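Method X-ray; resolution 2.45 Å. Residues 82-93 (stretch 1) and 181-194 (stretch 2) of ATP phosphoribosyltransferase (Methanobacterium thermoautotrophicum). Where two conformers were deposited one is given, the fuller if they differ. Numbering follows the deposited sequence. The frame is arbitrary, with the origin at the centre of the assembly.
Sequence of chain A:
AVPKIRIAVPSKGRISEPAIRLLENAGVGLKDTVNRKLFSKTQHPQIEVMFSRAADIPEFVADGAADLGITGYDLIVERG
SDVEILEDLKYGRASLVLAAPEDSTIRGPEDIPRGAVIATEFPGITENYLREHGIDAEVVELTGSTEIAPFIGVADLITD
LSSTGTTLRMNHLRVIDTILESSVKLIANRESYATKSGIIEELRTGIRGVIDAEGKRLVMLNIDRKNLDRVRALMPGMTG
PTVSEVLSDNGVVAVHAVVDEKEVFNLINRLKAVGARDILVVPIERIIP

Stretch 1 82-93: DVEILEDLKYGR
Stretch 2 181-194: ESSVKLIANRESYA

Residues 84-88 and 184-188 form neighbouring antiparallel strands, their axes 4.4 Å apart at closest and their directions 139° apart. Glu84 pairs with Ala188: Glu84 N donates to Ala188 O (2.8 Å) and Ala188 N to Glu84 O (2.7 Å). Ile85 faces Ile187 without hydrogen bonds, CA to CA 4.4 Å. The register then shifts by one, a beta bulge at Leu86, whose phi/psi of -92/-44° leaves the extended region. Leu186 O consequently accepts from both Leu86 N (2.7 Å) and, weakly, Glu87 N (3.4 Å). Leu186 N donates to Glu87 O (2.9 Å). Asp88 then faces Lys185. Beyond the strand, Leu89 N donates to Val184 O (2.8 Å) and Val184 N to Tyr91 O (3.2 Å).

The bulge turns the Leu86 CB toward stretch 2. With chi1 m and chi2 t, Leu86 CD1 lies 3.7 Å from Ala188 CB, whose small side chain is buried there. Leu86 CB is 3.9 Å from Leu186 CD2. Leu186 is t, p and buried; its CB meets Leu89 CD2 at 4.2 Å. Leu89 is m, t, and its CD1 packs 3.7 Å from Val184 CG1.

Ile85 and Ile187 share a sheet face with Asp88 and Lys185. Ile85 is m, t and Ile187 p, t; Ile85 CG1 lies 3.9 Å from Ile187 CG2. Val83 CG1 reaches Ile187 CD1 at 4.1 Å.

Asp88, chi1 t, is the polar centre. Its OD2 accepts from Lys185 NZ (2.9 Å, a salt bridge) and from Ser183 OG (2.7 Å). Lys185 runs m, m, t, t, which brings its amine back to stretch 1. Asp88 OD1 accepts from Lys90 N (2.8 Å) and, in a salt bridge, from Arg93 NH2 (2.8 Å). Arg93 is m, t, t, and its NE donates to Ser183 OG (3.3 Å). Ser183, chi1 t, thus both donates and accepts.

Tyr91, chi1 p, starts away from stretch 2, but its ring returns over Val184. Val184 CG2 sits 3.9 Å from the ring centroid, over the face. Gly92 has phi/psi 64/39°, which favours glycine; an ideal CB would clash with Val184 CG2 at 2.7 Å.

At the other end, Glu84, m, m, makes a long salt bridge from OE1 to Arg190 NH2 (3.4 Å), a weak hydrogen bond. Arg190 is extended, t, t, t, with chi4 90°. A water links Asp82 O (3.0 Å) to Arg190 N (2.7 Å). Asn189, chi1 t, caps the helix: Asn189 OD1 accepts from Ser192 N at 2.8 Å. The contact buries 1021 Å² in total.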

# COMPACT_ATOMS: atom_id res chain seq x y z
N ASP A 82 -19.19 -3.68 -29.89
CA ASP A 82 -19.65 -2.90 -31.03
C ASP A 82 -19.49 -1.41 -30.76
O ASP A 82 -20.36 -0.77 -30.17
CB ASP A 82 -21.08 -3.27 -31.40
CG ASP A 82 -21.70 -2.31 -32.40
OD1 ASP A 82 -22.92 -2.08 -32.30
OD2 ASP A 82 -20.99 -1.78 -33.28
N VAL A 83 -18.36 -0.87 -31.22
CA VAL A 83 -17.98 0.53 -30.97
C VAL A 83 -17.36 1.17 -32.21
O VAL A 83 -16.80 0.47 -33.06
CB VAL A 83 -16.97 0.62 -29.81
CG1 VAL A 83 -17.61 0.18 -28.50
CG2 VAL A 83 -15.71 -0.21 -30.11
N GLU A 84 -17.45 2.50 -32.32
CA GLU A 84 -16.75 3.26 -33.36
C GLU A 84 -15.38 3.73 -32.84
O GLU A 84 -15.32 4.38 -31.81
CB GLU A 84 -17.56 4.49 -33.78
CG GLU A 84 -19.03 4.23 -34.14
CD GLU A 84 -19.19 3.20 -35.25
OE1 GLU A 84 -20.13 2.40 -35.17
OE2 GLU A 84 -18.37 3.18 -36.19
N ILE A 85 -14.30 3.40 -33.55
CA ILE A 85 -12.96 3.93 -33.22
C ILE A 85 -12.81 5.31 -33.85
O ILE A 85 -12.90 5.45 -35.07
CB ILE A 85 -11.80 2.99 -33.68
CG1 ILE A 85 -11.85 1.64 -32.96
CG2 ILE A 85 -10.43 3.65 -33.46
CD1 ILE A 85 -10.95 0.57 -33.57
N LEU A 86 -12.58 6.33 -33.02
CA LEU A 86 -12.47 7.72 -33.49
C LEU A 86 -11.04 8.18 -33.82
O LEU A 86 -10.83 8.85 -34.83
CB LEU A 86 -13.11 8.68 -32.48
CG LEU A 86 -14.64 8.61 -32.31
CD1 LEU A 86 -15.13 9.77 -31.46
CD2 LEU A 86 -15.36 8.58 -33.67
N GLU A 87 -10.09 7.84 -32.95
CA GLU A 87 -8.70 8.27 -33.08
C GLU A 87 -7.76 7.25 -32.48
O GLU A 87 -8.10 6.61 -31.48
CB GLU A 87 -8.44 9.59 -32.34
CG GLU A 87 -9.24 10.79 -32.79
CD GLU A 87 -8.95 11.19 -34.23
OE1 GLU A 87 -9.89 11.65 -34.90
OE2 GLU A 87 -7.80 11.05 -34.68
N ASP A 88 -6.58 7.10 -33.06
CA ASP A 88 -5.51 6.42 -32.38
C ASP A 88 -4.80 7.45 -31.52
O ASP A 88 -4.56 8.57 -31.98
CB ASP A 88 -4.54 5.76 -33.36
CG ASP A 88 -3.38 5.10 -32.65
OD1 ASP A 88 -2.49 5.83 -32.19
OD2 ASP A 88 -3.35 3.85 -32.55
N LEU A 89 -4.48 7.09 -30.28
CA LEU A 89 -3.95 8.06 -29.32
C LEU A 89 -2.43 8.05 -29.14
O LEU A 89 -1.89 8.82 -28.35
CB LEU A 89 -4.67 7.94 -27.98
CG LEU A 89 -6.18 8.18 -28.09
CD1 LEU A 89 -6.88 7.87 -26.78
CD2 LEU A 89 -6.49 9.59 -28.57
N LYS A 90 -1.76 7.17 -29.89
CA LYS A 90 -0.30 7.16 -30.04
C LYS A 90 0.50 6.89 -28.78
O LYS A 90 1.69 7.20 -28.72
CB LYS A 90 0.19 8.44 -30.75
CG LYS A 90 0.12 8.34 -32.27
CD LYS A 90 0.20 9.70 -32.95
CE LYS A 90 1.63 10.25 -32.99
NZ LYS A 90 1.64 11.73 -33.18
N TYR A 91 -0.13 6.29 -27.78
CA TYR A 91 0.57 5.84 -26.59
C TYR A 91 0.09 4.45 -26.20
O TYR A 91 -0.89 3.94 -26.77
CB TYR A 91 0.40 6.85 -25.44
CG TYR A 91 -0.94 6.79 -24.71
CD1 TYR A 91 -2.07 7.43 -25.21
CD2 TYR A 91 -1.06 6.10 -23.50
CE1 TYR A 91 -3.30 7.39 -24.53
CE2 TYR A 91 -2.27 6.04 -22.82
CZ TYR A 91 -3.38 6.68 -23.33
OH TYR A 91 -4.57 6.61 -22.63
N GLY A 92 0.78 3.83 -25.25
CA GLY A 92 0.38 2.52 -24.75
C GLY A 92 0.45 1.45 -25.82
O GLY A 92 -0.39 0.58 -25.89
N ARG A 93 1.48 1.53 -26.65
CA ARG A 93 1.68 0.56 -27.71
C ARG A 93 2.37 -0.71 -27.20
O ARG A 93 3.27 -0.65 -26.36
CB ARG A 93 2.40 1.19 -28.89
CG ARG A 93 1.62 2.40 -29.39
CD ARG A 93 2.08 2.91 -30.72
NE ARG A 93 1.04 3.75 -31.29
CZ ARG A 93 1.17 4.47 -32.40
NH1 ARG A 93 2.32 4.46 -33.07
NH2 ARG A 93 0.16 5.20 -32.84
N GLU A 181 -1.10 -6.01 -33.06
CA GLU A 181 -0.50 -4.75 -32.66
C GLU A 181 -1.56 -3.95 -31.94
O GLU A 181 -2.68 -3.77 -32.44
CB GLU A 181 0.04 -3.97 -33.86
CG GLU A 181 0.98 -4.75 -34.77
CD GLU A 181 2.28 -5.14 -34.11
OE1 GLU A 181 2.54 -4.73 -32.95
OE2 GLU A 181 3.07 -5.86 -34.76
N SER A 182 -1.23 -3.48 -30.75
CA SER A 182 -2.18 -2.74 -29.95
C SER A 182 -1.72 -1.32 -29.67
O SER A 182 -0.52 -1.04 -29.51
CB SER A 182 -2.45 -3.46 -28.63
OG SER A 182 -3.45 -2.79 -27.91
N SER A 183 -2.70 -0.44 -29.59
CA SER A 183 -2.45 0.94 -29.28
C SER A 183 -3.70 1.44 -28.59
O SER A 183 -4.77 0.81 -28.70
CB SER A 183 -2.16 1.71 -30.56
OG SER A 183 -2.00 3.09 -30.30
N VAL A 184 -3.57 2.55 -27.86
CA VAL A 184 -4.71 3.15 -27.18
C VAL A 184 -5.59 3.94 -28.15
O VAL A 184 -5.11 4.72 -28.98
CB VAL A 184 -4.27 4.03 -25.98
CG1 VAL A 184 -5.48 4.71 -25.37
CG2 VAL A 184 -3.58 3.18 -24.93
N LYS A 185 -6.90 3.75 -28.03
CA LYS A 185 -7.83 4.35 -28.96
C LYS A 185 -8.83 5.23 -28.23
O LYS A 185 -9.09 5.01 -27.06
CB LYS A 185 -8.57 3.25 -29.73
CG LYS A 185 -7.66 2.25 -30.38
CD LYS A 185 -6.98 2.84 -31.61
CE LYS A 185 -6.08 1.81 -32.29
NZ LYS A 185 -5.56 2.31 -33.60
N LEU A 186 -9.35 6.24 -28.92
CA LEU A 186 -10.57 6.94 -28.49
C LEU A 186 -11.72 6.31 -29.24
O LEU A 186 -11.71 6.23 -30.48
CB LEU A 186 -10.50 8.44 -28.81
CG LEU A 186 -11.78 9.25 -28.52
CD1 LEU A 186 -11.97 9.50 -27.03
CD2 LEU A 186 -11.82 10.57 -29.30
N ILE A 187 -12.73 5.85 -28.49
CA ILE A 187 -13.88 5.17 -29.11
C ILE A 187 -15.19 5.87 -28.80
O ILE A 187 -15.24 6.74 -27.93
CB ILE A 187 -14.00 3.67 -28.72
CG1 ILE A 187 -14.06 3.49 -27.20
CG2 ILE A 187 -12.87 2.86 -29.35
CD1 ILE A 187 -14.43 2.08 -26.76
N ALA A 188 -16.24 5.48 -29.51
CA ALA A 188 -17.52 6.13 -29.37
C ALA A 188 -18.69 5.19 -29.59
O ALA A 188 -18.63 4.27 -30.43
CB ALA A 188 -17.62 7.32 -30.34
N ASN A 189 -19.75 5.43 -28.82
CA ASN A 189 -21.03 4.81 -29.05
C ASN A 189 -21.61 5.40 -30.34
O ASN A 189 -21.46 6.60 -30.61
CB ASN A 189 -21.95 5.08 -27.86
CG ASN A 189 -23.30 4.43 -28.02
OD1 ASN A 189 -24.22 5.04 -28.56
ND2 ASN A 189 -23.43 3.20 -27.55
N ARG A 190 -22.25 4.56 -31.15
CA ARG A 190 -22.80 5.02 -32.41
C ARG A 190 -24.01 5.91 -32.20
O ARG A 190 -24.13 6.98 -32.82
CB ARG A 190 -23.15 3.83 -33.28
CG ARG A 190 -23.48 4.22 -34.69
CD ARG A 190 -23.77 2.99 -35.50
NE ARG A 190 -24.23 3.31 -36.85
CZ ARG A 190 -23.42 3.47 -37.89
NH1 ARG A 190 -23.92 3.75 -39.08
NH2 ARG A 190 -22.10 3.36 -37.74
N GLU A 191 -24.91 5.49 -31.32
CA GLU A 191 -26.10 6.26 -31.02
C GLU A 191 -25.74 7.60 -30.39
O GLU A 191 -26.41 8.60 -30.64
CB GLU A 191 -27.04 5.46 -30.11
CG GLU A 191 -28.51 5.77 -30.29
N SER A 192 -24.66 7.62 -29.60
CA SER A 192 -24.18 8.87 -28.99
C SER A 192 -23.66 9.83 -30.05
O SER A 192 -23.90 11.04 -29.97
CB SER A 192 -23.07 8.60 -27.97
OG SER A 192 -23.55 7.88 -26.85
N TYR A 193 -22.95 9.28 -31.03
CA TYR A 193 -22.30 10.09 -32.04
C TYR A 193 -23.31 10.78 -32.94
O TYR A 193 -23.18 11.98 -33.19
CB TYR A 193 -21.28 9.28 -32.87
CG TYR A 193 -20.52 10.18 -33.81
CD1 TYR A 193 -19.26 10.68 -33.46
CD2 TYR A 193 -21.07 10.58 -35.03
CE1 TYR A 193 -18.56 11.53 -34.31
CE2 TYR A 193 -20.39 11.43 -35.89
CZ TYR A 193 -19.14 11.90 -35.53
OH TYR A 193 -18.46 12.74 -36.38
N ALA A 194 -24.30 10.04 -33.43
CA ALA A 194 -25.35 10.61 -34.29
C ALA A 194 -26.14 11.74 -33.62
O ALA A 194 -26.59 12.68 -34.30
CB ALA A 194 -26.30 9.53 -34.78
O HOH W 1 -21.47 1.97 -30.90